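Local atomic coordinates of membrane-anchored mycosin mycp1 (Mycobacterium thermoresistibile, PDB entry 4HVL), a protein that probably acts as a subtilisin-like serine endopeptidase, and is an essential component of the type VII (ESX-1) secretion system. Residues Gln266-Ser271 with Pro282-Thr287. Numbering follows the deposited sequence.
With ACT (acetate ion), chain L.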
loop_
_atom_site.group_PDB
_atom_site.type_symbol
_atom_site.label_atom_id
_atom_site.label_comp_id
_atom_site.label_asym_id
_atom_site.label_seq_id
_atom_site.Cartn_x
_atom_site.Cartn_y
_atom_site.Cartn_z
ATOM N N GLN A 266 14.438 -4.346 -12.436
ATOM C CA GLN A 266 15.300 -4.330 -11.241
ATOM C C GLN A 266 14.560 -3.793 -10.009
ATOM O O GLN A 266 13.613 -3.020 -10.140
ATOM C CB GLN A 266 16.556 -3.484 -11.465
ATOM C CG GLN A 266 17.416 -3.943 -12.626
ATOM C CD GLN A 266 17.837 -5.394 -12.494
ATOM O OE1 GLN A 266 18.257 -5.835 -11.423
ATOM N NE2 GLN A 266 17.733 -6.147 -13.588
ATOM N N PRO A 267 14.982 -4.227 -8.812
ATOM C CA PRO A 267 14.490 -3.640 -7.587
ATOM C C PRO A 267 14.706 -2.127 -7.612
ATOM O O PRO A 267 15.778 -1.663 -8.007
ATOM C CB PRO A 267 15.364 -4.290 -6.512
ATOM C CG PRO A 267 15.820 -5.572 -7.114
ATOM C CD PRO A 267 15.967 -5.301 -8.566
ATOM N N SER A 268 13.672 -1.378 -7.260
ATOM C CA SER A 268 13.754 0.071 -7.150
ATOM C C SER A 268 14.697 0.435 -6.004
ATOM O O SER A 268 14.602 -0.143 -4.907
ATOM C CB SER A 268 12.363 0.649 -6.842
ATOM O OG SER A 268 11.377 0.312 -7.822
ATOM N N ASN A 269 15.567 1.424 -6.219
ATOM C CA ASN A 269 16.552 1.792 -5.191
ATOM C C ASN A 269 16.003 2.500 -3.965
ATOM O O ASN A 269 16.683 2.613 -2.956
ATOM C CB ASN A 269 17.722 2.595 -5.780
ATOM C CG ASN A 269 17.303 3.919 -6.401
ATOM O OD1 ASN A 269 16.144 4.337 -6.348
ATOM N ND2 ASN A 269 18.264 4.583 -7.020
ATOM N N PHE A 270 14.762 2.948 -4.031
ATOM C CA PHE A 270 14.115 3.512 -2.863
ATOM C C PHE A 270 13.294 2.471 -2.079
ATOM O O PHE A 270 12.743 2.784 -1.028
ATOM C CB PHE A 270 13.217 4.672 -3.287
ATOM C CG PHE A 270 12.241 4.313 -4.356
ATOM C CD1 PHE A 270 11.081 3.602 -4.050
ATOM C CD2 PHE A 270 12.481 4.674 -5.684
ATOM C CE1 PHE A 270 10.169 3.276 -5.044
ATOM C CE2 PHE A 270 11.578 4.338 -6.679
ATOM C CZ PHE A 270 10.426 3.633 -6.359
ATOM N N SER A 271 13.197 1.245 -2.576
ATOM C CA SER A 271 12.297 0.261 -1.959
ATOM C C SER A 271 12.945 -0.260 -0.675
ATOM O O SER A 271 14.078 -0.717 -0.693
ATOM C CB SER A 271 12.011 -0.890 -2.926
ATOM O OG SER A 271 10.906 -1.670 -2.512
ATOM N N PRO A 282 5.380 -3.127 -10.177
ATOM C CA PRO A 282 5.891 -1.869 -10.709
ATOM C C PRO A 282 5.674 -0.695 -9.750
ATOM O O PRO A 282 4.598 -0.561 -9.158
ATOM C CB PRO A 282 5.075 -1.687 -11.968
ATOM C CG PRO A 282 4.851 -3.089 -12.428
ATOM C CD PRO A 282 4.503 -3.787 -11.146
ATOM N N ALA A 283 6.703 0.129 -9.615
ATOM C CA ALA A 283 6.724 1.220 -8.636
ATOM C C ALA A 283 7.384 2.507 -9.161
ATOM O O ALA A 283 7.533 3.463 -8.401
ATOM C CB ALA A 283 7.455 0.732 -7.394
ATOM N N GLU A 284 7.764 2.536 -10.441
ATOM C CA GLU A 284 8.460 3.679 -11.039
ATOM C C GLU A 284 7.783 4.068 -12.359
ATOM O O GLU A 284 7.188 3.228 -13.038
ATOM C CB GLU A 284 9.930 3.328 -11.335
ATOM C CG GLU A 284 10.759 2.873 -10.149
ATOM C CD GLU A 284 12.128 2.344 -10.568
ATOM O OE1 GLU A 284 12.679 2.789 -11.607
ATOM O OE2 GLU A 284 12.651 1.458 -9.873
ATOM N N ASN A 285 7.880 5.354 -12.712
ATOM C CA ASN A 285 7.415 5.848 -14.021
ATOM C C ASN A 285 5.980 5.407 -14.272
ATOM O O ASN A 285 5.625 4.882 -15.343
ATOM C CB ASN A 285 8.373 5.388 -15.131
ATOM C CG ASN A 285 9.779 5.947 -14.968
ATOM O OD1 ASN A 285 10.733 5.210 -14.721
ATOM N ND2 ASN A 285 9.917 7.252 -15.123
ATOM N N ILE A 286 5.158 5.643 -13.251
ATOM C CA ILE A 286 3.780 5.172 -13.206
ATOM C C ILE A 286 2.837 6.166 -13.928
ATOM O O ILE A 286 3.043 7.391 -13.910
ATOM C CB ILE A 286 3.344 4.931 -11.735
ATOM C CG1 ILE A 286 4.158 3.802 -11.088
ATOM C CG2 ILE A 286 1.853 4.641 -11.605
ATOM C CD1 ILE A 286 4.123 2.484 -11.828
ATOM N N THR A 287 1.854 5.603 -14.623
ATOM C CA THR A 287 0.723 6.356 -15.155
ATOM C C THR A 287 -0.483 5.986 -14.327
ATOM O O THR A 287 -0.691 4.810 -14.001
ATOM C CB THR A 287 0.498 5.995 -16.616
ATOM O OG1 THR A 287 1.658 6.392 -17.352
ATOM C CG2 THR A 287 -0.739 6.674 -17.195
HETATM C C ACT L . 6.933 8.690 -17.385
HETATM O O ACT L . 5.896 8.288 -17.995
HETATM O OXT ACT L . 7.061 8.664 -16.124
HETATM C CH3 ACT L . 8.065 9.213 -18.225
HETATM O O HOH W 1 14.431 -0.166 -10.925
HETATM O O HOH W 2 15.453 2.578 -9.028
#
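Phe270 sets the edge of its ring against Ala283 and Glu284. Ala283 O, 3.5 Å from Phe270 CZ, and Glu284 CG, 3.9 Å from Phe270 CE2, both sit at the ring edge near its plane. The ring and the Glu284 carboxylate are turned 62° apart. CB of Ser268 covers one face of the ring, offset toward the rim. The Ser268 hydroxyl points to the acid and donates from OG to Glu284 OE2 at 2.7 Å, using the anti lone pair of that oxygen. In Glu284, chi1 of -58° sets CG anti to the carbonyl carbon, against the Phe270 edge. Two waters also donate to OE2. One links it to Gln266 O, and the other accepts from Asn269 N at 3.0 Å. Three donors therefore grip one carboxylate oxygen.

In the subtilisin-like fold, both loops flank 277-282, an outermost strand of the parallel sheet. Ser268 to Ser271 form a type I beta turn, closed by Ser271 N to Ser268 O at 3.1 Å. His101, which with Ser312 binds a zinc ion here and is probably the charge-relay histidine, has its side chain about 10 Å from that of Phe270. Backbone bonds tie Ala283 to Ile261 and Gly310, while Phe270 also packs on Asn217 and Thr218.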